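Side-chain contacts in extracellular solute-binding protein family 5 (Brucella melitensis, PDB 4ONY), which probably captures peptides or related solutes in the periplasm and delivers them to an ABC transporter for uptake: residues F335-A340 with P559-P564; A435-T440 with Q474-T479; I448-Q453 with V463-V468. All blocks are in the same frame, centred on the assembly; numbering follows the deposited sequence.

In the fold
All three contacts reach one mixed sheet. Contact 1 is fully buried and lies near one edge of that sheet, where aromatic rings and a leucine meet at strand 557-562. Contacts 2 and 3 are partly buried and lie toward the other edge. They use neighbouring parallel strands, 435-440 in contact 2 and 462-467 in contact 3, with helix 470-478 and helix 443-458 packed against them respectively. Their chemistry follows their place. Contact 2 pairs charges directly, with a water as a second bridge, contact 3 adds one amide bond to aliphatic packing, and contact 1 meets across its segments by carbon alone. I448 of helix 443-458 also packs on contact 1, so this helix links contacts 1 and 3.

Contact 1: residues F335-A340 with P559-P564; sequences FDFEWA and PLYHLP
Between F335 and F337, which both reach across to 559-564, D336 OD1 is gripped by two donors. One is W339 N at 2.9 Å, close to straight (173°) and from above the carboxylate plane. The other is the T397 hydroxyl. D336 is the N-cap of helix 337-344, so the W339 bond caps the first turn of the helix, between the two phenylalanines that make the contact. Across the contact everything is apolar. The L560 methyl CD2 sits over one face of the F335 ring, a CH-pi contact 3.8 Å from the ring centroid and shifted toward the rim. F337 has CG anti to its N (chi1 171°), and this carries its ring out to Y561. There F337 CE1 touches Y561 CB at 3.5 Å. The F337 and Y561 rings meet rim to rim, with planes 27° apart and neither lying over the other. F335 CZ approaches the edge of the Y561 ring more loosely, 4.5 Å from Y561 CE2. The cluster is shut in by secondary structure. I448 of helix 443-458 packs on F335 and Y561, R351 of strand 350-351 meets both phenylalanines, and L311 of strand 310-315 lies against L560 and Y561.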
loop_
_atom_site.group_PDB
_atom_site.type_symbol
_atom_site.label_atom_id
_atom_site.label_comp_id
_atom_site.label_asym_id
_atom_site.label_seq_id
_atom_site.Cartn_x
_atom_site.Cartn_y
_atom_site.Cartn_z
ATOM N N PHE A 335 -5.798 -9.569 24.245
ATOM C CA PHE A 335 -4.616 -9.908 23.508
ATOM C C PHE A 335 -3.352 -9.324 24.201
ATOM O O PHE A 335 -3.292 -8.117 24.475
ATOM C CB PHE A 335 -4.671 -9.449 22.083
ATOM C CG PHE A 335 -3.389 -9.773 21.334
ATOM C CD1 PHE A 335 -3.058 -11.083 21.070
ATOM C CD2 PHE A 335 -2.507 -8.764 20.958
ATOM C CE1 PHE A 335 -1.876 -11.398 20.444
ATOM C CE2 PHE A 335 -1.332 -9.078 20.320
ATOM C CZ PHE A 335 -1.014 -10.389 20.072
ATOM N N ASP A 336 -2.395 -10.192 24.539
ATOM C CA ASP A 336 -1.161 -9.770 25.226
ATOM C C ASP A 336 -0.046 -9.614 24.218
ATOM O O ASP A 336 0.676 -10.556 23.918
ATOM C CB ASP A 336 -0.783 -10.739 26.348
ATOM C CG ASP A 336 0.352 -10.220 27.205
ATOM O OD1 ASP A 336 1.103 -9.324 26.743
ATOM O OD2 ASP A 336 0.498 -10.735 28.346
ATOM N N PHE A 337 0.073 -8.401 23.676
ATOM C CA PHE A 337 1.077 -8.153 22.684
ATOM C C PHE A 337 2.487 -8.264 23.266
ATOM O O PHE A 337 3.406 -8.753 22.593
ATOM C CB PHE A 337 0.944 -6.788 22.012
ATOM C CG PHE A 337 2.124 -6.450 21.138
ATOM C CD1 PHE A 337 2.406 -7.215 20.022
ATOM C CD2 PHE A 337 2.970 -5.405 21.445
ATOM C CE1 PHE A 337 3.524 -6.943 19.221
ATOM C CE2 PHE A 337 4.075 -5.100 20.634
ATOM C CZ PHE A 337 4.346 -5.868 19.514
ATOM N N GLU A 338 2.678 -7.765 24.474
ATOM C CA GLU A 338 4.021 -7.692 25.028
ATOM C C GLU A 338 4.583 -9.094 25.261
ATOM O O GLU A 338 5.753 -9.358 24.963
ATOM C CB GLU A 338 4.073 -6.836 26.290
ATOM C CG GLU A 338 3.924 -5.333 26.048
ATOM C CD GLU A 338 2.561 -4.938 25.512
ATOM O OE1 GLU A 338 1.542 -5.440 26.039
ATOM O OE2 GLU A 338 2.497 -4.109 24.541
ATOM N N TRP A 339 3.745 -10.013 25.704
ATOM C CA TRP A 339 4.176 -11.401 25.774
ATOM C C TRP A 339 4.571 -11.939 24.397
ATOM O O TRP A 339 5.624 -12.589 24.234
ATOM C CB TRP A 339 3.103 -12.307 26.387
ATOM C CG TRP A 339 3.614 -13.728 26.558
ATOM C CD1 TRP A 339 4.278 -14.231 27.660
ATOM C CD2 TRP A 339 3.564 -14.798 25.599
ATOM N NE1 TRP A 339 4.640 -15.547 27.440
ATOM C CE2 TRP A 339 4.217 -15.926 26.190
ATOM C CE3 TRP A 339 3.062 -14.918 24.300
ATOM C CZ2 TRP A 339 4.382 -17.153 25.501
ATOM C CZ3 TRP A 339 3.219 -16.146 23.609
ATOM C CH2 TRP A 339 3.866 -17.241 24.222
ATOM N N ALA A 340 3.718 -11.712 23.396
ATOM C CA ALA A 340 3.938 -12.263 22.075
ATOM C C ALA A 340 5.214 -11.688 21.459
ATOM O O ALA A 340 6.031 -12.407 20.832
ATOM C CB ALA A 340 2.744 -11.989 21.180
ATOM N N PRO A 559 -6.298 -4.758 16.860
ATOM C CA PRO A 559 -5.105 -4.417 16.084
ATOM C C PRO A 559 -3.881 -5.153 16.652
ATOM O O PRO A 559 -3.700 -5.225 17.880
ATOM C CB PRO A 559 -5.034 -2.899 16.241
ATOM C CG PRO A 559 -5.624 -2.622 17.598
ATOM C CD PRO A 559 -6.723 -3.663 17.758
ATOM N N LEU A 560 -3.021 -5.674 15.771
ATOM C CA LEU A 560 -1.890 -6.475 16.206
ATOM C C LEU A 560 -0.619 -5.650 16.164
ATOM O O LEU A 560 -0.406 -4.853 17.078
ATOM C CB LEU A 560 -1.818 -7.767 15.384
ATOM C CG LEU A 560 -2.952 -8.756 15.681
ATOM C CD1 LEU A 560 -2.969 -9.990 14.768
ATOM C CD2 LEU A 560 -2.906 -9.177 17.135
ATOM N N TYR A 561 0.202 -5.783 15.115
ATOM C CA TYR A 561 1.536 -5.256 15.138
ATOM C C TYR A 561 2.132 -5.121 13.745
ATOM O O TYR A 561 1.620 -5.672 12.762
ATOM C CB TYR A 561 2.437 -6.148 16.018
ATOM C CG TYR A 561 2.227 -7.617 15.721
ATOM C CD1 TYR A 561 2.714 -8.190 14.551
ATOM C CD2 TYR A 561 1.510 -8.394 16.572
ATOM C CE1 TYR A 561 2.483 -9.525 14.258
ATOM C CE2 TYR A 561 1.314 -9.717 16.309
ATOM C CZ TYR A 561 1.789 -10.274 15.153
ATOM O OH TYR A 561 1.549 -11.595 14.928
ATOM N N HIS A 562 3.205 -4.363 13.687
ATOM C CA HIS A 562 3.872 -4.003 12.450
ATOM C C HIS A 562 5.333 -3.769 12.778
ATOM O O HIS A 562 5.702 -3.592 13.968
ATOM C CB HIS A 562 3.259 -2.703 11.884
ATOM C CG HIS A 562 3.504 -1.503 12.736
ATOM N ND1 HIS A 562 2.771 -1.231 13.878
ATOM C CD2 HIS A 562 4.443 -0.533 12.662
ATOM C CE1 HIS A 562 3.269 -0.167 14.488
ATOM N NE2 HIS A 562 4.272 0.286 13.762
ATOM N N LEU A 563 6.156 -3.704 11.748
ATOM C CA LEU A 563 7.580 -3.440 11.926
ATOM C C LEU A 563 7.798 -1.939 11.909
ATOM O O LEU A 563 7.431 -1.311 10.985
ATOM C CB LEU A 563 8.375 -4.108 10.784
ATOM C CG LEU A 563 8.463 -5.628 10.893
ATOM C CD1 LEU A 563 9.217 -6.171 9.708
ATOM C CD2 LEU A 563 9.136 -6.053 12.193
ATOM N N PRO A 564 8.423 -1.359 12.929
ATOM C CA PRO A 564 8.575 0.074 12.905
ATOM C C PRO A 564 9.670 0.642 11.966
ATOM O O PRO A 564 9.658 1.850 11.670
ATOM C CB PRO A 564 8.924 0.395 14.350
ATOM C CG PRO A 564 9.629 -0.827 14.853
ATOM C CD PRO A 564 8.923 -1.957 14.172
#

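Contact 2: residues A435-T440 with Q474-T479; sequences AFEIMT and QQRLQT
The R476 guanidinium is met on two sides, by E437 near its edge and by M439 over one face. R476 NH2 donates to E437 OE1 at 2.8 Å, using the syn lone pair of that oxygen. The hydrogen bond of this salt bridge is bent rather than straight (146°), and the oxygen is somewhat tilted out of the guanidinium plane. The carboxylate and guanidinium planes are 55° apart, so the two groups do not form a flat, two-pronged pair. A water supplies the second link. It donates to E437 OE2 and accepts from R476 NH1, 2.7 Å from both E437 OE2 and R476 NH1. M439 comes up from the strand beside E437's side chain. With CG anti to the backbone N (chi1 -176°) and chi2 extended, SD is carried over the guanidinium face, 3.5 Å from R476 NE and shifted toward the rim. The bend at chi3 then turns CE toward the helix, 3.9 Å from R476 CB. R476 NE also donates to the backbone oxygen of D481, just past the helix. With an acid, a water and a carbonyl as partners, the rotation of the guanidinium is probably restricted. The sulfur covers its face without competing for its N-H groups. H466 of the adjacent strand 462-467 touches both charged side chains. Helix 470-478 connects strand 462-467 to strand 484-489, crossing over strand 435-440, while helix 443-458 packs against F436 and T440. Such parallel strands joined by helical crossovers are characteristic of the alpha/beta lobes of periplasmic binding proteins.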
loop_
_atom_site.group_PDB
_atom_site.type_symbol
_atom_site.label_atom_id
_atom_site.label_comp_id
_atom_site.label_asym_id
_atom_site.label_seq_id
_atom_site.Cartn_x
_atom_site.Cartn_y
_atom_site.Cartn_z
ATOM N N ALA A 435 -18.271 -19.220 23.221
ATOM C CA ALA A 435 -17.348 -19.954 22.403
ATOM C C ALA A 435 -17.371 -19.421 20.972
ATOM O O ALA A 435 -18.403 -18.972 20.509
ATOM C CB ALA A 435 -17.734 -21.407 22.406
ATOM N N PHE A 436 -16.229 -19.466 20.292
ATOM C CA PHE A 436 -16.181 -19.085 18.918
ATOM C C PHE A 436 -14.981 -19.687 18.225
ATOM O O PHE A 436 -14.114 -20.295 18.874
ATOM C CB PHE A 436 -16.200 -17.564 18.742
ATOM C CG PHE A 436 -15.003 -16.836 19.287
ATOM C CD1 PHE A 436 -13.928 -16.526 18.455
ATOM C CD2 PHE A 436 -15.011 -16.321 20.579
ATOM C CE1 PHE A 436 -12.863 -15.791 18.926
ATOM C CE2 PHE A 436 -13.960 -15.560 21.054
ATOM C CZ PHE A 436 -12.873 -15.311 20.226
ATOM N N GLU A 437 -14.968 -19.573 16.907
ATOM C CA GLU A 437 -13.902 -20.128 16.079
ATOM C C GLU A 437 -13.018 -19.041 15.457
ATOM O O GLU A 437 -13.523 -18.052 14.891
ATOM C CB GLU A 437 -14.523 -20.954 14.935
ATOM C CG GLU A 437 -13.539 -21.555 13.947
ATOM C CD GLU A 437 -14.258 -22.169 12.788
ATOM O OE1 GLU A 437 -14.563 -21.484 11.811
ATOM O OE2 GLU A 437 -14.498 -23.383 12.815
ATOM N N ILE A 438 -11.714 -19.237 15.493
ATOM C CA ILE A 438 -10.798 -18.432 14.679
ATOM C C ILE A 438 -10.351 -19.261 13.461
ATOM O O ILE A 438 -9.683 -20.312 13.631
ATOM C CB ILE A 438 -9.569 -17.970 15.464
ATOM C CG1 ILE A 438 -9.995 -17.171 16.710
ATOM C CG2 ILE A 438 -8.686 -17.099 14.581
ATOM C CD1 ILE A 438 -8.844 -16.767 17.611
ATOM N N MET A 439 -10.733 -18.825 12.261
ATOM C CA MET A 439 -10.328 -19.494 11.035
ATOM C C MET A 439 -8.966 -18.916 10.626
ATOM O O MET A 439 -8.820 -17.674 10.388
ATOM C CB MET A 439 -11.346 -19.298 9.920
ATOM C CG MET A 439 -11.019 -20.069 8.628
ATOM S SD MET A 439 -12.292 -20.012 7.316
ATOM C CE MET A 439 -12.269 -18.212 6.898
ATOM N N THR A 440 -7.980 -19.800 10.523
ATOM C CA THR A 440 -6.602 -19.398 10.195
ATOM C C THR A 440 -6.115 -19.996 8.884
ATOM O O THR A 440 -6.577 -21.068 8.479
ATOM C CB THR A 440 -5.647 -19.864 11.271
ATOM O OG1 THR A 440 -5.852 -21.247 11.519
ATOM C CG2 THR A 440 -5.885 -19.108 12.517
ATOM N N GLN A 474 -10.786 -18.793 1.076
ATOM C CA GLN A 474 -11.387 -17.748 0.211
ATOM C C GLN A 474 -12.864 -17.990 -0.076
ATOM O O GLN A 474 -13.636 -17.060 -0.177
ATOM C CB GLN A 474 -10.661 -17.649 -1.122
ATOM C CG GLN A 474 -9.245 -17.163 -1.019
ATOM C CD GLN A 474 -9.123 -15.715 -0.546
ATOM O OE1 GLN A 474 -8.145 -15.376 0.128
ATOM N NE2 GLN A 474 -10.092 -14.862 -0.912
ATOM N N GLN A 475 -13.259 -19.252 -0.224
ATOM C CA GLN A 475 -14.701 -19.590 -0.364
ATOM C C GLN A 475 -15.494 -19.073 0.859
ATOM O O GLN A 475 -16.586 -18.504 0.716
ATOM C CB GLN A 475 -14.934 -21.120 -0.547
ATOM C CG GLN A 475 -14.566 -21.677 -1.915
ATOM C CD GLN A 475 -14.705 -23.214 -1.995
ATOM O OE1 GLN A 475 -14.816 -23.905 -0.991
ATOM N NE2 GLN A 475 -14.645 -23.732 -3.182
ATOM N N ARG A 476 -14.948 -19.254 2.048
ATOM C CA ARG A 476 -15.601 -18.768 3.293
ATOM C C ARG A 476 -15.550 -17.235 3.464
ATOM O O ARG A 476 -16.492 -16.631 4.004
ATOM C CB ARG A 476 -15.022 -19.546 4.491
ATOM C CG ARG A 476 -15.525 -21.007 4.475
ATOM C CD ARG A 476 -15.030 -21.874 5.615
ATOM N NE ARG A 476 -15.487 -21.343 6.896
ATOM C CZ ARG A 476 -15.203 -21.887 8.090
ATOM N NH1 ARG A 476 -14.400 -22.951 8.163
ATOM N NH2 ARG A 476 -15.658 -21.317 9.227
ATOM N N LEU A 477 -14.461 -16.612 3.022
ATOM C CA LEU A 477 -14.372 -15.159 3.028
ATOM C C LEU A 477 -15.490 -14.558 2.176
ATOM O O LEU A 477 -16.145 -13.585 2.542
ATOM C CB LEU A 477 -13.033 -14.694 2.445
ATOM C CG LEU A 477 -11.826 -14.625 3.379
ATOM C CD1 LEU A 477 -10.654 -13.868 2.732
ATOM C CD2 LEU A 477 -12.212 -13.999 4.690
ATOM N N GLN A 478 -15.703 -15.163 1.032
ATOM C CA GLN A 478 -16.671 -14.667 0.079
ATOM C C GLN A 478 -18.074 -14.503 0.667
ATOM O O GLN A 478 -18.785 -13.554 0.311
ATOM C CB GLN A 478 -16.683 -15.626 -1.137
ATOM C CG GLN A 478 -17.763 -15.343 -2.150
ATOM C CD GLN A 478 -17.360 -14.295 -3.156
ATOM O OE1 GLN A 478 -16.256 -13.739 -3.129
ATOM N NE2 GLN A 478 -18.272 -14.033 -4.075
ATOM N N THR A 479 -18.469 -15.435 1.531
ATOM C CA THR A 479 -19.807 -15.493 2.104
ATOM C C THR A 479 -19.795 -15.010 3.556
ATOM O O THR A 479 -20.794 -15.109 4.223
ATOM C CB THR A 479 -20.348 -16.957 2.117
ATOM O OG1 THR A 479 -19.441 -17.780 2.825
ATOM C CG2 THR A 479 -20.488 -17.542 0.656
HETATM O O HOH W 1 -15.094 -24.389 10.364
#

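Contact 3: residues I448-Q453 with V463-V468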
loop_
_atom_site.group_PDB
_atom_site.type_symbol
_atom_site.label_atom_id
_atom_site.label_comp_id
_atom_site.label_asym_id
_atom_site.label_seq_id
_atom_site.Cartn_x
_atom_site.Cartn_y
_atom_site.Cartn_z
ATOM N N ILE A 448 -0.164 -17.157 16.411
ATOM C CA ILE A 448 -0.701 -15.969 17.095
ATOM C C ILE A 448 -2.122 -16.201 17.636
ATOM O O ILE A 448 -2.483 -15.719 18.701
ATOM C CB ILE A 448 -0.585 -14.700 16.222
ATOM C CG1 ILE A 448 -0.744 -13.455 17.063
ATOM C CG2 ILE A 448 -1.589 -14.625 15.107
ATOM C CD1 ILE A 448 0.363 -13.304 18.084
ATOM N N ALA A 449 -2.901 -17.004 16.942
ATOM C CA ALA A 449 -4.240 -17.348 17.410
ATOM C C ALA A 449 -4.165 -18.182 18.707
ATOM O O ALA A 449 -4.964 -17.988 19.627
ATOM C CB ALA A 449 -4.986 -18.103 16.350
ATOM N N LEU A 450 -3.198 -19.092 18.756
ATOM C CA LEU A 450 -2.941 -19.890 19.940
ATOM C C LEU A 450 -2.623 -19.006 21.113
ATOM O O LEU A 450 -3.070 -19.270 22.199
ATOM C CB LEU A 450 -1.785 -20.886 19.720
ATOM C CG LEU A 450 -2.189 -22.147 18.937
ATOM C CD1 LEU A 450 -0.959 -22.889 18.395
ATOM C CD2 LEU A 450 -3.010 -23.105 19.826
ATOM N N ALA A 451 -1.820 -17.968 20.900
ATOM C CA ALA A 451 -1.476 -17.071 21.992
ATOM C C ALA A 451 -2.731 -16.319 22.487
ATOM O O ALA A 451 -2.936 -16.197 23.680
ATOM C CB ALA A 451 -0.376 -16.113 21.570
ATOM N N TYR A 452 -3.577 -15.850 21.564
ATOM C CA TYR A 452 -4.787 -15.148 21.943
ATOM C C TYR A 452 -5.751 -16.118 22.668
ATOM O O TYR A 452 -6.357 -15.767 23.688
ATOM C CB TYR A 452 -5.455 -14.574 20.687
ATOM C CG TYR A 452 -6.594 -13.614 20.855
ATOM C CD1 TYR A 452 -6.737 -12.830 21.995
ATOM C CD2 TYR A 452 -7.487 -13.402 19.821
ATOM C CE1 TYR A 452 -7.780 -11.916 22.144
ATOM C CE2 TYR A 452 -8.518 -12.468 19.938
ATOM C CZ TYR A 452 -8.675 -11.724 21.127
ATOM O OH TYR A 452 -9.695 -10.780 21.255
ATOM N N GLN A 453 -5.875 -17.319 22.131
ATOM C CA GLN A 453 -6.648 -18.369 22.791
ATOM C C GLN A 453 -6.274 -18.633 24.249
ATOM O O GLN A 453 -7.182 -18.805 25.069
ATOM C CB GLN A 453 -6.570 -19.698 22.020
ATOM C CG GLN A 453 -7.168 -20.898 22.767
ATOM C CD GLN A 453 -6.826 -22.180 22.047
ATOM O OE1 GLN A 453 -5.671 -22.546 21.960
ATOM N NE2 GLN A 453 -7.807 -22.798 21.433
ATOM N N VAL A 463 -12.236 -21.135 22.645
ATOM C CA VAL A 463 -11.938 -20.741 21.292
ATOM C C VAL A 463 -11.408 -21.882 20.492
ATOM O O VAL A 463 -10.496 -22.525 20.930
ATOM C CB VAL A 463 -10.856 -19.643 21.319
ATOM C CG1 VAL A 463 -10.473 -19.221 19.917
ATOM C CG2 VAL A 463 -11.343 -18.456 22.110
ATOM N N GLU A 464 -11.986 -22.154 19.325
ATOM C CA GLU A 464 -11.515 -23.212 18.432
ATOM C C GLU A 464 -10.657 -22.602 17.326
ATOM O O GLU A 464 -11.038 -21.594 16.741
ATOM C CB GLU A 464 -12.719 -23.936 17.821
ATOM C CG GLU A 464 -13.686 -24.524 18.868
ATOM C CD GLU A 464 -15.062 -24.801 18.312
ATOM O OE1 GLU A 464 -15.413 -24.470 17.144
ATOM O OE2 GLU A 464 -15.851 -25.342 19.086
ATOM N N ILE A 465 -9.481 -23.141 17.088
ATOM C CA ILE A 465 -8.658 -22.658 15.997
ATOM C C ILE A 465 -8.765 -23.655 14.876
ATOM O O ILE A 465 -8.436 -24.816 15.048
ATOM C CB ILE A 465 -7.207 -22.436 16.437
ATOM C CG1 ILE A 465 -7.180 -21.320 17.500
ATOM C CG2 ILE A 465 -6.358 -22.005 15.251
ATOM C CD1 ILE A 465 -5.908 -21.256 18.284
ATOM N N HIS A 466 -9.220 -23.221 13.716
ATOM C CA HIS A 466 -9.457 -24.137 12.626
ATOM C C HIS A 466 -8.679 -23.666 11.392
ATOM O O HIS A 466 -8.996 -22.603 10.837
ATOM C CB HIS A 466 -10.960 -24.105 12.366
ATOM C CG HIS A 466 -11.405 -25.097 11.341
ATOM N ND1 HIS A 466 -12.037 -24.728 10.169
ATOM C CD2 HIS A 466 -11.255 -26.436 11.279
ATOM C CE1 HIS A 466 -12.255 -25.798 9.431
ATOM N NE2 HIS A 466 -11.806 -26.847 10.090
ATOM N N THR A 467 -7.643 -24.392 10.997
ATOM C CA THR A 467 -6.876 -24.031 9.806
ATOM C C THR A 467 -7.511 -24.616 8.551
ATOM O O THR A 467 -7.859 -25.788 8.518
ATOM C CB THR A 467 -5.393 -24.439 9.866
ATOM O OG1 THR A 467 -4.720 -23.533 10.722
ATOM C CG2 THR A 467 -4.688 -24.261 8.467
ATOM N N VAL A 468 -7.675 -23.770 7.541
ATOM C CA VAL A 468 -8.351 -24.113 6.292
ATOM C C VAL A 468 -7.363 -23.738 5.164
ATOM O O VAL A 468 -6.675 -22.721 5.239
ATOM C CB VAL A 468 -9.694 -23.345 6.211
ATOM C CG1 VAL A 468 -10.465 -23.624 4.927
ATOM C CG2 VAL A 468 -10.593 -23.712 7.382
#
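Q453 leaves the helix with CG anti to its backbone N (chi1 171°) and stays extended at chi2, so its amide reaches the strand. I465 answers from the strand with CG1 beside its backbone N (chi1 -64°), and an extended chi2 sends CD1 into the helix surface. Q453 NE2 donates to V463 O at 2.7 Å. The carbonyl oxygen lies almost in the amide plane of Q453, but the hydrogen bond is bent (148°) and the donor is tilted from the plane of the V463 carbonyl. On the way the aliphatic part of Q453 slides past V463, with CG 4.2 Å from V463 CB. The methyl I465 CD1 beds down on the helix backbone, 3.6 Å from A449 C. It is flanked there by A449 CB and by L450 CD2, each 3.8 Å from it. Q453 OE1 is also near this methyl. Helix segment 448-453 and strand segment 463-467 run nearly antiparallel, as parts of two successive elements of a beta-alpha-beta unit that starts with strand 435-440. Strand 462-467 is one of the two edge strands of its sheet within the chain. Its residues E464 and H466 pair with strand 435-440, whereas the V463 carbonyl takes a hydrogen bond from Q453. The glutamine amide thus serves a strand-edge carbonyl with a side-chain donor, while the alanine, leucine and isoleucine groups beside it hold helix and strand together by apolar packing.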